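Local coordinates for penicillin-binding protein PbpB (Mycobacterium tuberculosis, PDB 6KGU) that synthesises cross-linked peptidoglycan from lipid intermediates during cell wall biogenesis and is acylated by beta-lactam antibiotics such as aztreonam, at residues S222-D227 with L234-D239; P264-S269 with I382-S387. All coordinates share one frame; numbering follows the deposited sequence.

Contact 1. Residues S222-D227 with L234-D239; sequences SAVVLD and LAMAND
Val224 and Met236 face each other as a non-hydrogen-bonded pair of an antiparallel beta hairpin, their side chains running alongside each other in the same direction. Val224 offers its CG2 branch, which lies beside the backbone N, and this methyl meets Met236 CG at 4.1 Å. The methionine runs straight out from its strand, CG anti to the backbone N (chi1 -179°), then bends at its last torsion, bringing Met236 CE as well to 4.2 Å from Val224 CG2. On the same face the pair Ser222 and Asn238 meets through the CB atoms, while the asparagine amide leads away and its ND2 donates to Asp239 O.

The opposite face carries Ala223, Val225, Ala235 and Ala237. Val225 CB and Ala235 CB are 4.0 Å apart, and Ala223 pairs with Ala237 through two backbone hydrogen bonds, of which Ala223 N to Ala237 O measures 2.9 Å. At the turn end the register slips: Leu234 and Ala235 both face Val225, a classic beta bulge. Val225 O takes two N-H groups, Leu234 N almost end-on to the carbonyl at 2.9 Å and Ala235 N at 3.3 Å in the plane of the carbonyl, at a lone pair. Leu234 CG then rests 3.9 Å from Asp227 N.

Strand 233-238 is one of the two edge strands of the transpeptidase sheet; across strand 220-227 the next is strand 509-516. Helices 259-262 and 390-401 touch the Val224 face, whereas helix 199-216 packs on the face of the alanines and Val225 through Val209 and Gln202.

Contact 2. Residues P264-S269 with I382-S387; sequences PFEPGS and IGQGLS. With AZR (2-({[(1Z)-1-(2-amino-1,3-thiazol-4-yl)-2-oxo-2-{[(2S,3S)-1-oxo-3-(sulfoamino)butan-2-yl]amino}ethylidene]amino}oxy)-2-methylpropanoic acid), chain B.
The antibiotic-binding cleft of the transpeptidase domain is framed here by two irregular segments, 264-269 and 382-387, the first ending in the acylated serine. Ser269 OG is covalently bound to C20 of the opened aztreonam, in keeping with its role as the acyl-ester nucleophile. Ser269 N donates to O9, the carbonyl oxygen of the acyl-enzyme, at 2.7 Å, as expected of one oxyanion-hole donor in this family.

Glu266 ties the two segments together and also holds the ligand. Its chain extends alongside Gln384, the carboxylate and amide planes 46° apart. Glu266 OE2 accepts from Gly385 N at 2.6 Å, from above the carboxylate plane; Glu266 OE1 takes the aminothiazole N16 at 3.1 Å, nearly straight (169°), with Tyr489 OH as a further partner. Gln384 CB lies 3.6 Å from the thiazole sulfur S8.

Gly268 N bonds to Gly383 O at 2.9 Å. Gly268 CA and Gly383 CA are 3.8 Å apart; lacking a side chain, Gly383 lets its CA lie 3.2 Å from Gly268 O, a CA-H...O contact. Leu386 CD2 packs against Pro267 CD.

Helix 326-336 borders Ser269 and Ile382, strand 493-502 lies against Phe265 and Glu266, and segment 382-387 leads toward helix 390-401.

Two ways of joining chain segments within one transpeptidase domain appear here. Contact 1 is a local hairpin, buried near the centre of the chain and bound by repeated backbone bonds, with mostly apolar side chains on its two faces; contact 2 brings together loops distant in sequence, is partly buried and opens on the ligand, relying on one carboxylate and backbone contacts between glycines, with the ester joining Ser269 to the ligand only. Their centres are about 20 Å apart, yet they share surroundings: helix 259-262, which packs on contact 1, leads into segment 264-269, while helix 390-401, which follows segment 382-387, lies against strand 220-227. The sheet of contact 1 includes strand 493-502, which borders contact 2.

Contact 1. Residues S222-D227 with L234-D239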
loop_
_atom_site.group_PDB
_atom_site.type_symbol
_atom_site.label_atom_id
_atom_site.label_comp_id
_atom_site.label_asym_id
_atom_site.label_seq_id
_atom_site.Cartn_x
_atom_site.Cartn_y
_atom_site.Cartn_z
ATOM N N SER A 222 7.223 4.923 2.942
ATOM C CA SER A 222 7.100 3.926 1.894
ATOM C C SER A 222 5.802 4.181 1.145
ATOM O O SER A 222 4.907 4.871 1.636
ATOM C CB SER A 222 7.154 2.508 2.465
ATOM O OG SER A 222 6.140 2.365 3.420
ATOM N N ALA A 223 5.725 3.641 -0.069
ATOM C CA ALA A 223 4.602 3.882 -0.959
ATOM C C ALA A 223 4.472 2.701 -1.913
ATOM O O ALA A 223 5.470 2.088 -2.318
ATOM C CB ALA A 223 4.750 5.199 -1.760
ATOM N N VAL A 224 3.231 2.395 -2.271
ATOM C CA VAL A 224 2.906 1.308 -3.188
ATOM C C VAL A 224 1.909 1.849 -4.202
ATOM O O VAL A 224 0.964 2.555 -3.831
ATOM C CB VAL A 224 2.311 0.089 -2.442
ATOM C CG1 VAL A 224 1.730 -0.946 -3.445
ATOM C CG2 VAL A 224 3.375 -0.554 -1.507
ATOM N N VAL A 225 2.125 1.538 -5.474
ATOM C CA VAL A 225 1.182 1.870 -6.531
ATOM C C VAL A 225 0.735 0.565 -7.177
ATOM O O VAL A 225 1.561 -0.185 -7.706
ATOM C CB VAL A 225 1.789 2.808 -7.584
ATOM C CG1 VAL A 225 0.744 3.086 -8.682
ATOM C CG2 VAL A 225 2.280 4.132 -6.933
ATOM N N LEU A 226 -0.568 0.312 -7.158
ATOM C CA LEU A 226 -1.133 -0.854 -7.811
ATOM C C LEU A 226 -1.942 -0.454 -9.034
ATOM O O LEU A 226 -2.600 0.589 -9.050
ATOM C CB LEU A 226 -2.042 -1.640 -6.860
ATOM C CG LEU A 226 -1.462 -2.205 -5.561
ATOM C CD1 LEU A 226 -2.554 -2.988 -4.809
ATOM C CD2 LEU A 226 -0.256 -3.087 -5.843
ATOM N N ASP A 227 -1.905 -1.306 -10.054
ATOM C CA ASP A 227 -2.892 -1.204 -11.113
ATOM C C ASP A 227 -4.269 -1.520 -10.545
ATOM O O ASP A 227 -4.464 -2.565 -9.916
ATOM C CB ASP A 227 -2.569 -2.158 -12.268
ATOM C CG ASP A 227 -3.653 -2.142 -13.327
ATOM O OD1 ASP A 227 -3.634 -1.244 -14.172
ATOM O OD2 ASP A 227 -4.565 -2.994 -13.272
ATOM N N LEU A 234 2.905 -1.796 -9.647
ATOM C CA LEU A 234 3.584 -0.909 -10.597
ATOM C C LEU A 234 4.750 -0.152 -9.967
ATOM O O LEU A 234 5.692 0.228 -10.671
ATOM C CB LEU A 234 2.583 0.099 -11.181
ATOM C CG LEU A 234 1.375 -0.449 -11.963
ATOM C CD1 LEU A 234 0.604 0.676 -12.650
ATOM C CD2 LEU A 234 1.813 -1.503 -12.995
ATOM N N ALA A 235 4.693 0.104 -8.665
ATOM C CA ALA A 235 5.798 0.724 -7.942
ATOM C C ALA A 235 5.724 0.280 -6.489
ATOM O O ALA A 235 4.631 0.148 -5.931
ATOM C CB ALA A 235 5.759 2.261 -8.020
ATOM N N MET A 236 6.889 0.060 -5.881
ATOM C CA MET A 236 6.958 -0.266 -4.458
ATOM C C MET A 236 8.276 0.325 -3.977
ATOM O O MET A 236 9.343 -0.092 -4.439
ATOM C CB MET A 236 6.891 -1.784 -4.230
ATOM C CG MET A 236 6.924 -2.234 -2.776
ATOM S SD MET A 236 6.785 -4.041 -2.567
ATOM C CE MET A 236 5.001 -4.240 -2.663
ATOM N N ALA A 237 8.212 1.308 -3.090
ATOM C CA ALA A 237 9.415 2.045 -2.731
ATOM C C ALA A 237 9.438 2.398 -1.253
ATOM O O ALA A 237 8.398 2.587 -0.615
ATOM C CB ALA A 237 9.549 3.333 -3.550
ATOM N N ASN A 238 10.654 2.495 -0.721
ATOM C CA ASN A 238 10.892 3.066 0.591
ATOM C C ASN A 238 12.030 4.063 0.472
ATOM O O ASN A 238 12.746 4.092 -0.532
ATOM C CB ASN A 238 11.217 1.985 1.627
ATOM C CG ASN A 238 12.122 0.925 1.067
ATOM O OD1 ASN A 238 11.661 -0.147 0.653
ATOM N ND2 ASN A 238 13.427 1.220 1.025
ATOM N N ASP A 239 12.174 4.900 1.498
ATOM C CA ASP A 239 13.295 5.826 1.546
ATOM C C ASP A 239 14.576 5.068 1.890
ATOM O O ASP A 239 14.541 3.927 2.365
ATOM C CB ASP A 239 13.043 6.909 2.594
ATOM C CG ASP A 239 13.142 6.371 4.016
ATOM O OD1 ASP A 239 12.254 5.575 4.426
ATOM O OD2 ASP A 239 14.100 6.755 4.725
#

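Contact 2. Residues P264-S269 with I382-S387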
loop_
_atom_site.group_PDB
_atom_site.type_symbol
_atom_site.label_atom_id
_atom_site.label_comp_id
_atom_site.label_asym_id
_atom_site.label_seq_id
_atom_site.Cartn_x
_atom_site.Cartn_y
_atom_site.Cartn_z
ATOM N N PRO A 264 4.441 -4.631 9.392
ATOM C CA PRO A 264 3.044 -4.223 9.594
ATOM C C PRO A 264 2.947 -3.104 10.610
ATOM O O PRO A 264 3.858 -2.871 11.401
ATOM C CB PRO A 264 2.354 -5.501 10.097
ATOM C CG PRO A 264 3.504 -6.298 10.796
ATOM C CD PRO A 264 4.721 -5.980 9.928
ATOM N N PHE A 265 1.806 -2.412 10.587
ATOM C CA PHE A 265 1.550 -1.298 11.495
ATOM C C PHE A 265 0.058 -1.251 11.820
ATOM O O PHE A 265 -0.773 -1.782 11.075
ATOM C CB PHE A 265 2.003 0.036 10.877
ATOM C CG PHE A 265 1.425 0.289 9.503
ATOM C CD1 PHE A 265 0.165 0.846 9.353
ATOM C CD2 PHE A 265 2.135 -0.045 8.363
ATOM C CE1 PHE A 265 -0.381 1.062 8.104
ATOM C CE2 PHE A 265 1.589 0.181 7.090
ATOM C CZ PHE A 265 0.334 0.741 6.968
ATOM N N GLU A 266 -0.280 -0.609 12.943
ATOM C CA GLU A 266 -1.695 -0.328 13.258
ATOM C C GLU A 266 -2.203 0.713 12.275
ATOM O O GLU A 266 -1.620 1.797 12.186
ATOM C CB GLU A 266 -1.884 0.189 14.690
ATOM C CG GLU A 266 -2.131 -0.867 15.738
ATOM C CD GLU A 266 -2.947 -0.359 16.925
ATOM O OE1 GLU A 266 -2.879 0.845 17.271
ATOM O OE2 GLU A 266 -3.675 -1.174 17.517
ATOM N N PRO A 267 -3.271 0.450 11.522
ATOM C CA PRO A 267 -3.664 1.378 10.455
ATOM C C PRO A 267 -4.355 2.653 10.932
ATOM O O PRO A 267 -4.318 3.668 10.237
ATOM C CB PRO A 267 -4.622 0.531 9.612
ATOM C CG PRO A 267 -5.255 -0.397 10.633
ATOM C CD PRO A 267 -4.113 -0.760 11.544
ATOM N N GLY A 268 -5.039 2.612 12.069
ATOM C CA GLY A 268 -5.912 3.738 12.368
ATOM C C GLY A 268 -6.943 3.920 11.265
ATOM O O GLY A 268 -7.435 2.947 10.681
ATOM N N SER A 269 -7.228 5.183 10.923
ATOM C CA SER A 269 -8.447 5.517 10.178
ATOM C C SER A 269 -8.467 5.043 8.724
ATOM O O SER A 269 -9.547 5.053 8.106
ATOM C CB SER A 269 -8.680 7.030 10.198
ATOM O OG SER A 269 -9.082 7.450 11.497
ATOM N N ILE A 382 -12.174 1.443 13.852
ATOM C CA ILE A 382 -11.390 2.658 13.647
ATOM C C ILE A 382 -9.900 2.356 13.458
ATOM O O ILE A 382 -9.077 3.271 13.501
ATOM C CB ILE A 382 -11.635 3.673 14.778
ATOM C CG1 ILE A 382 -11.382 3.063 16.159
ATOM C CG2 ILE A 382 -13.094 4.144 14.732
ATOM C CD1 ILE A 382 -9.961 3.126 16.642
ATOM N N GLY A 383 -9.540 1.097 13.230
ATOM C CA GLY A 383 -8.168 0.749 12.913
ATOM C C GLY A 383 -7.249 0.538 14.100
ATOM O O GLY A 383 -6.029 0.652 13.941
ATOM N N GLN A 384 -7.783 0.236 15.279
ATOM C CA GLN A 384 -6.972 -0.033 16.459
ATOM C C GLN A 384 -7.124 -1.497 16.832
ATOM O O GLN A 384 -8.224 -2.048 16.749
ATOM C CB GLN A 384 -7.386 0.856 17.639
ATOM C CG GLN A 384 -6.475 0.763 18.861
ATOM C CD GLN A 384 -7.047 1.488 20.086
ATOM O OE1 GLN A 384 -7.542 2.615 19.985
ATOM N NE2 GLN A 384 -6.988 0.837 21.244
ATOM N N GLY A 385 -6.024 -2.134 17.238
ATOM C CA GLY A 385 -6.093 -3.523 17.660
ATOM C C GLY A 385 -5.815 -4.543 16.582
ATOM O O GLY A 385 -6.055 -5.738 16.795
ATOM N N LEU A 386 -5.322 -4.110 15.430
ATOM C CA LEU A 386 -4.929 -5.007 14.361
ATOM C C LEU A 386 -3.757 -4.350 13.656
ATOM O O LEU A 386 -3.471 -3.163 13.866
ATOM C CB LEU A 386 -6.078 -5.280 13.378
ATOM C CG LEU A 386 -6.452 -4.213 12.345
ATOM C CD1 LEU A 386 -7.521 -4.735 11.401
ATOM C CD2 LEU A 386 -6.941 -2.930 13.029
ATOM N N SER A 387 -3.074 -5.124 12.818
ATOM C CA SER A 387 -1.959 -4.569 12.069
ATOM C C SER A 387 -2.004 -5.099 10.650
ATOM O O SER A 387 -2.521 -6.191 10.397
ATOM C CB SER A 387 -0.614 -4.905 12.735
ATOM O OG SER A 387 -0.339 -6.279 12.597
HETATM C C7 AZR B . -8.416 11.374 13.812
HETATM S S8 AZR B . -5.765 3.689 16.215
HETATM O O9 AZR B . -6.794 7.682 11.843
HETATM O O10 AZR B . -8.574 8.065 16.189
HETATM O O11 AZR B . -6.067 9.806 16.963
HETATM N N12 AZR B . -8.419 10.374 11.546
HETATM N N13 AZR B . -7.135 8.482 14.471
HETATM N N14 AZR B . -5.553 8.488 17.151
HETATM N N15 AZR B . -4.635 5.832 17.126
HETATM N N16 AZR B . -3.364 3.874 17.418
HETATM S S17 AZR B . -7.662 11.214 10.420
HETATM C C18 AZR B . -7.884 10.270 12.916
HETATM C C19 AZR B . -8.131 8.858 13.473
HETATM C C20 AZR B . -7.897 7.897 12.279
HETATM C C21 AZR B . -7.440 8.058 15.712
HETATM C C22 AZR B . -6.259 7.633 16.513
HETATM C C23 AZR B . -5.294 10.800 17.599
HETATM C C24 AZR B . -5.847 6.207 16.558
HETATM C C25 AZR B . -6.585 5.197 16.028
HETATM C C26 AZR B . -4.456 4.533 17.008
HETATM C C27 AZR B . -3.987 10.877 16.832
HETATM C C28 AZR B . -6.027 12.130 17.576
HETATM C C29 AZR B . -5.056 10.361 19.042
HETATM O O30 AZR B . -5.729 9.526 19.607
HETATM O O31 AZR B . -4.089 11.009 19.613
HETATM O O32 AZR B . -7.813 12.591 10.715
HETATM O O33 AZR B . -8.470 10.992 9.106
HETATM O O34 AZR B . -6.386 10.632 10.223
#